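Local coordinates for 35 kDa hemin binding protein (Porphyromonas gingivalis, PDB 5Y1A) that probably binds hemin and is a virulence-linked cargo of the type IX secretion system, carrying a thioredoxin domain and an immunoglobulin-like beta-sandwich domain, at residues I242-H252 with I263-D272. Sequence-based numbering, arbitrary orientation.
Sequences IKDTDVLAFVH and IINAGQESLD
F250 and I263 meet on one face of an antiparallel beta hairpin, strands 245-252 and 263-270, and show how a classic bulge shifts the register by one residue at a strand end. V251 O accepts both I264 N (2.7 Å) and, more weakly, N265 N, while V251 N goes to N265 O. The extra residue brings I263 opposite H252, so its side chain falls beside F250. Followed outward, F250 CB lies 3.7 Å from A266 CB and close to I263 CG2, which F250 CG also meets. With CG held between its own N and carbonyl carbon, the torsion (chi1 52°) turns one ring face toward I263, whose CD1 lies over it, offset toward the rim, in a CH-pi contact: F250 CD1 touches I263 CG2 and I263 CD1, F250 CE1 comes to 3.5 Å from I263 CD1, and F250 CZ still grazes that methyl. Y183 of neighbouring strand 179-186 meets the ring edge-to-face, and V39 and E41 of strand 34-44 touch I263, so this face of the hairpin packs against the sheet containing strands 34-44 and 73-79. Farther along, the extended Q268 lays its amide nearly parallel to the D246 carboxylate, the planes 10° apart and stacked, with Q268 NE2 3.8 Å from D246 OD2; that oxygen bonds instead to N187. Past the last bridge, L271 CG packs on I242 CD1 at 3.9 Å. At the open end of the hairpin, T245 holds the loop segments: OG1 gives a 2.6 Å bond to I242 O on a lone pair, and T245 N reaches D272 OD1 from above the carboxylate plane, 55° out of it.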
ATOM      1  N   ILE A 242      10.495  -2.740   1.925  1.00 13.84           N
ATOM      2  CA  ILE A 242       9.908  -1.391   1.881  1.00 14.34           C
ATOM      3  C   ILE A 242      10.248  -0.598   0.600  1.00 13.53           C
ATOM      4  O   ILE A 242       9.511   0.308   0.212  1.00 13.39           O
ATOM      5  CB  ILE A 242      10.306  -0.558   3.128  1.00 14.41           C
ATOM      6  CG1 ILE A 242       9.444   0.699   3.227  1.00 15.08           C
ATOM      7  CG2 ILE A 242      11.829  -0.226   3.128  1.00 14.64           C
ATOM      8  CD1 ILE A 242       9.397   1.305   4.633  1.00 17.66           C
ATOM      9  N   LYS A 243      11.374  -0.920  -0.032  0.50 13.48           N
ATOM     10  CA  LYS A 243      11.796  -0.198  -1.226  0.50 13.19           C
ATOM     11  C   LYS A 243      10.658  -0.202  -2.261  0.50 12.73           C
ATOM     12  O   LYS A 243      10.011  -1.230  -2.485  0.50 12.09           O
ATOM     13  CB  LYS A 243      13.071  -0.828  -1.789  0.50 13.18           C
ATOM     14  CG  LYS A 243      13.663  -0.171  -3.035  0.50 14.90           C
ATOM     15  CD  LYS A 243      14.827  -1.024  -3.534  0.50 17.73           C
ATOM     16  CE  LYS A 243      15.067  -0.862  -5.022  0.50 20.54           C
ATOM     17  NZ  LYS A 243      15.928  -1.987  -5.533  0.50 21.29           N
ATOM     18  N   ASP A 244      10.423   0.973  -2.838  1.00 12.27           N
ATOM     19  CA  ASP A 244       9.403   1.215  -3.891  1.00 12.20           C
ATOM     20  C   ASP A 244       7.980   0.851  -3.450  1.00 12.41           C
ATOM     21  O   ASP A 244       7.295   0.102  -4.147  1.00 13.15           O
ATOM     22  CB  ASP A 244       9.746   0.408  -5.161  1.00 12.85           C
ATOM     23  CG  ASP A 244      11.046   0.826  -5.784  1.00 17.05           C
ATOM     24  OD1 ASP A 244      11.321   2.037  -5.780  1.00 21.89           O
ATOM     25  OD2 ASP A 244      11.781  -0.058  -6.267  1.00 18.06           O
ATOM     26  N   THR A 245       7.561   1.341  -2.286  1.00 10.99           N
ATOM     27  CA  THR A 245       6.202   1.130  -1.782  1.00 10.67           C
ATOM     28  C   THR A 245       5.490   2.465  -1.621  1.00 10.38           C
ATOM     29  O   THR A 245       6.114   3.480  -1.289  1.00 10.41           O
ATOM     30  CB  THR A 245       6.171   0.380  -0.417  1.00 10.24           C
ATOM     31  OG1 THR A 245       7.021   1.039   0.532  1.00 10.87           O
ATOM     32  CG2 THR A 245       6.613  -1.059  -0.588  1.00 10.42           C
ATOM     33  N   ASP A 246       4.175   2.447  -1.863  1.00 10.90           N
ATOM     34  CA  ASP A 246       3.290   3.594  -1.646  1.00 10.17           C
ATOM     35  C   ASP A 246       2.190   3.193  -0.649  1.00 10.08           C
ATOM     36  O   ASP A 246       1.886   2.006  -0.523  1.00  9.47           O
ATOM     37  CB  ASP A 246       2.603   3.997  -2.960  1.00 10.62           C
ATOM     38  CG  ASP A 246       3.589   4.527  -4.004  1.00 12.82           C
ATOM     39  OD1 ASP A 246       4.485   5.311  -3.625  1.00 12.17           O
ATOM     40  OD2 ASP A 246       3.474   4.151  -5.189  1.00 13.50           O
ATOM     41  N   VAL A 247       1.587   4.176   0.024  1.00  9.92           N
ATOM     42  CA  VAL A 247       0.323   3.928   0.758  1.00  9.39           C
ATOM     43  C   VAL A 247      -0.720   4.805   0.104  1.00  9.77           C
ATOM     44  O   VAL A 247      -0.517   6.025  -0.074  1.00  9.30           O
ATOM     45  CB  VAL A 247       0.391   4.236   2.270  1.00 10.42           C
ATOM     46  CG1 VAL A 247      -1.013   4.046   2.932  1.00  9.82           C
ATOM     47  CG2 VAL A 247       1.422   3.331   2.939  1.00  9.54           C
ATOM     48  N   LEU A 248      -1.810   4.167  -0.284  1.00  9.27           N
ATOM     49  CA  LEU A 248      -2.967   4.838  -0.863  1.00 10.04           C
ATOM     50  C   LEU A 248      -4.107   4.760   0.153  1.00 10.36           C
ATOM     51  O   LEU A 248      -4.391   3.674   0.699  1.00 11.48           O
ATOM     52  CB  LEU A 248      -3.380   4.096  -2.140  1.00 10.07           C
ATOM     53  CG  LEU A 248      -4.763   4.410  -2.753  1.00 11.41           C
ATOM     54  CD1 LEU A 248      -4.785   5.863  -3.261  1.00 12.93           C
ATOM     55  CD2 LEU A 248      -5.033   3.488  -3.888  1.00 10.98           C
ATOM     56  N   ALA A 249      -4.787   5.873   0.387  1.00 10.02           N
ATOM     57  CA  ALA A 249      -6.004   5.841   1.206  1.00  9.99           C
ATOM     58  C   ALA A 249      -7.116   6.495   0.435  1.00 10.33           C
ATOM     59  O   ALA A 249      -6.896   7.493  -0.291  1.00 10.41           O
ATOM     60  CB  ALA A 249      -5.788   6.578   2.524  1.00 10.54           C
ATOM     61  N   PHE A 250      -8.325   5.954   0.595  1.00  9.17           N
ATOM     62  CA  PHE A 250      -9.470   6.602  -0.036  1.00  9.36           C
ATOM     63  C   PHE A 250     -10.745   6.551   0.804  1.00  9.35           C
ATOM     64  O   PHE A 250     -10.984   5.570   1.531  1.00  9.31           O
ATOM     65  CB  PHE A 250      -9.691   6.096  -1.467  1.00  9.22           C
ATOM     66  CG  PHE A 250      -9.758   4.604  -1.610  1.00  9.02           C
ATOM     67  CD1 PHE A 250     -10.990   3.930  -1.521  1.00  8.37           C
ATOM     68  CD2 PHE A 250      -8.602   3.878  -1.902  1.00  9.65           C
ATOM     69  CE1 PHE A 250     -11.061   2.528  -1.703  1.00 10.27           C
ATOM     70  CE2 PHE A 250      -8.642   2.461  -2.087  1.00 12.88           C
ATOM     71  CZ  PHE A 250      -9.888   1.794  -1.988  1.00 10.64           C
ATOM     72  N   VAL A 251     -11.522   7.635   0.717  1.00  9.38           N
ATOM     73  CA  VAL A 251     -12.852   7.745   1.333  1.00  9.43           C
ATOM     74  C   VAL A 251     -13.897   7.277   0.312  1.00  9.42           C
ATOM     75  O   VAL A 251     -13.860   7.657  -0.872  1.00  9.60           O
ATOM     76  CB  VAL A 251     -13.136   9.215   1.744  1.00 10.31           C
ATOM     77  CG1 VAL A 251     -14.497   9.332   2.407  1.00 11.67           C
ATOM     78  CG2 VAL A 251     -12.026   9.752   2.696  1.00 10.43           C
ATOM     79  N   HIS A 252     -14.821   6.425   0.750  1.00  9.02           N
ATOM     80  CA  HIS A 252     -15.755   5.825  -0.187  1.00  9.16           C
ATOM     81  C   HIS A 252     -17.068   5.484   0.480  1.00 10.04           C
ATOM     82  O   HIS A 252     -17.136   5.333   1.709  1.00 10.16           O
ATOM     83  CB  HIS A 252     -15.125   4.567  -0.830  1.00  8.68           C
ATOM     84  CG  HIS A 252     -14.711   3.496   0.152  1.00  7.80           C
ATOM     85  ND1 HIS A 252     -15.541   2.451   0.500  1.00  9.66           N
ATOM     86  CD2 HIS A 252     -13.539   3.274   0.799  1.00  9.01           C
ATOM     87  CE1 HIS A 252     -14.906   1.640   1.337  1.00 12.62           C
ATOM     88  NE2 HIS A 252     -13.689   2.125   1.541  1.00  8.14           N
ATOM     89  N   ILE A 263     -15.874   5.510  -4.855  1.00 10.36           N
ATOM     90  CA  ILE A 263     -14.777   6.149  -4.144  1.00 10.34           C
ATOM     91  C   ILE A 263     -14.932   7.656  -4.355  1.00 10.24           C
ATOM     92  O   ILE A 263     -15.063   8.132  -5.496  1.00 11.34           O
ATOM     93  CB  ILE A 263     -13.417   5.633  -4.656  1.00 10.59           C
ATOM     94  CG1 ILE A 263     -13.360   4.091  -4.523  1.00  9.89           C
ATOM     95  CG2 ILE A 263     -12.285   6.343  -3.903  1.00  9.69           C
ATOM     96  CD1 ILE A 263     -12.021   3.444  -4.990  1.00 10.81           C
ATOM     97  N   ILE A 264     -14.933   8.381  -3.239  1.00  9.45           N
ATOM     98  CA  ILE A 264     -15.238   9.789  -3.231  1.00  9.58           C
ATOM     99  C   ILE A 264     -13.944  10.599  -3.489  1.00 10.01           C
ATOM    100  O   ILE A 264     -13.931  11.511  -4.344  1.00 10.29           O
ATOM    101  CB  ILE A 264     -15.896  10.173  -1.901  1.00  9.44           C
ATOM    102  CG1 ILE A 264     -17.242   9.448  -1.750  1.00 11.21           C
ATOM    103  CG2 ILE A 264     -16.117  11.706  -1.819  1.00 10.99           C
ATOM    104  CD1 ILE A 264     -17.712   9.317  -0.268  1.00 12.58           C
ATOM    105  N   ASN A 265     -12.893  10.315  -2.719  1.00  9.41           N
ATOM    106  CA  ASN A 265     -11.583  10.886  -3.025  1.00  9.58           C
ATOM    107  C   ASN A 265     -10.475  10.044  -2.418  1.00  9.96           C
ATOM    108  O   ASN A 265     -10.737   9.111  -1.652  1.00 10.85           O
ATOM    109  CB  ASN A 265     -11.478  12.331  -2.535  1.00  9.80           C
ATOM    110  CG  ASN A 265     -10.619  13.201  -3.449  1.00 11.12           C
ATOM    111  OD1 ASN A 265      -9.899  12.713  -4.342  1.00  9.66           O
ATOM    112  ND2 ASN A 265     -10.690  14.500  -3.229  1.00 10.42           N
ATOM    113  N   ALA A 266      -9.235  10.359  -2.779  1.00 10.23           N
ATOM    114  CA  ALA A 266      -8.098   9.516  -2.390  1.00  9.90           C
ATOM    115  C   ALA A 266      -6.869  10.390  -2.173  1.00 10.79           C
ATOM    116  O   ALA A 266      -6.797  11.511  -2.688  1.00 10.26           O
ATOM    117  CB  ALA A 266      -7.805   8.554  -3.493  1.00  9.53           C
ATOM    118  N   GLY A 267      -5.899   9.843  -1.451  1.00  9.88           N
ATOM    119  CA  GLY A 267      -4.586  10.466  -1.289  1.00 10.80           C
ATOM    120  C   GLY A 267      -3.542   9.349  -1.317  1.00 11.17           C
ATOM    121  O   GLY A 267      -3.842   8.192  -1.013  1.00 12.03           O
ATOM    122  N   GLN A 268      -2.311   9.687  -1.689  1.00 11.05           N
ATOM    123  CA  GLN A 268      -1.263   8.666  -1.800  1.00 10.02           C
ATOM    124  C   GLN A 268       0.100   9.288  -1.582  1.00 10.44           C
ATOM    125  O   GLN A 268       0.379  10.395  -2.068  1.00  9.73           O
ATOM    126  CB  GLN A 268      -1.297   7.996  -3.177  1.00 10.41           C
ATOM    127  CG  GLN A 268      -0.285   6.876  -3.351  1.00 10.75           C
ATOM    128  CD  GLN A 268      -0.335   6.313  -4.732  1.00 11.69           C
ATOM    129  OE1 GLN A 268      -1.281   5.612  -5.097  1.00 13.29           O
ATOM    130  NE2 GLN A 268       0.673   6.635  -5.527  1.00 11.84           N
ATOM    131  N   GLU A 269       0.944   8.569  -0.834  1.00 10.61           N
ATOM    132  CA  GLU A 269       2.300   9.039  -0.562  1.00 11.74           C
ATOM    133  C   GLU A 269       3.279   7.868  -0.638  1.00 11.32           C
ATOM    134  O   GLU A 269       2.887   6.702  -0.437  1.00 10.94           O
ATOM    135  CB  GLU A 269       2.376   9.685   0.847  1.00 12.55           C
ATOM    136  CG  GLU A 269       1.533  10.977   1.060  1.00 12.66           C
ATOM    137  CD  GLU A 269       1.909  12.183   0.148  1.00 18.90           C
ATOM    138  OE1 GLU A 269       2.994  12.204  -0.477  1.00 20.87           O
ATOM    139  OE2 GLU A 269       1.085  13.113   0.050  1.00 21.99           O
ATOM    140  N   SER A 270       4.555   8.165  -0.898  0.50 11.10           N
ATOM    141  CA  SER A 270       5.603   7.125  -0.903  0.50  9.61           C
ATOM    142  C   SER A 270       6.018   6.732   0.515  0.50 10.56           C
ATOM    143  O   SER A 270       6.419   7.583   1.315  0.50 10.15           O
ATOM    144  CB  SER A 270       6.842   7.603  -1.678  0.50  9.52           C
ATOM    145  OG  SER A 270       7.991   6.817  -1.403  0.50  3.87           O
ATOM    146  N   LEU A 271       5.955   5.438   0.798  1.00 11.16           N
ATOM    147  CA  LEU A 271       6.346   4.915   2.106  1.00 11.82           C
ATOM    148  C   LEU A 271       7.875   4.839   2.228  1.00 13.01           C
ATOM    149  O   LEU A 271       8.446   5.226   3.263  1.00 13.29           O
ATOM    150  CB  LEU A 271       5.661   3.564   2.383  1.00 12.23           C
ATOM    151  CG  LEU A 271       5.998   2.879   3.728  1.00 11.48           C
ATOM    152  CD1 LEU A 271       5.645   3.806   4.936  1.00  9.82           C
ATOM    153  CD2 LEU A 271       5.314   1.515   3.787  1.00 11.29           C
ATOM    154  N   ASP A 272       8.553   4.350   1.190  1.00 13.66           N
ATOM    155  CA  ASP A 272      10.017   4.269   1.273  1.00 14.45           C
ATOM    156  C   ASP A 272      10.704   5.644   1.355  1.00 14.41           C
ATOM    157  O   ASP A 272      11.812   5.753   1.899  1.00 14.57           O
ATOM    158  CB  ASP A 272      10.607   3.380   0.175  1.00 15.59           C
ATOM    159  CG  ASP A 272      10.288   3.866  -1.191  1.00 18.46           C
ATOM    160  OD1 ASP A 272       9.093   3.888  -1.570  1.00 19.65           O
ATOM    161  OD2 ASP A 272      11.237   4.205  -1.921  1.00 25.90           O
TER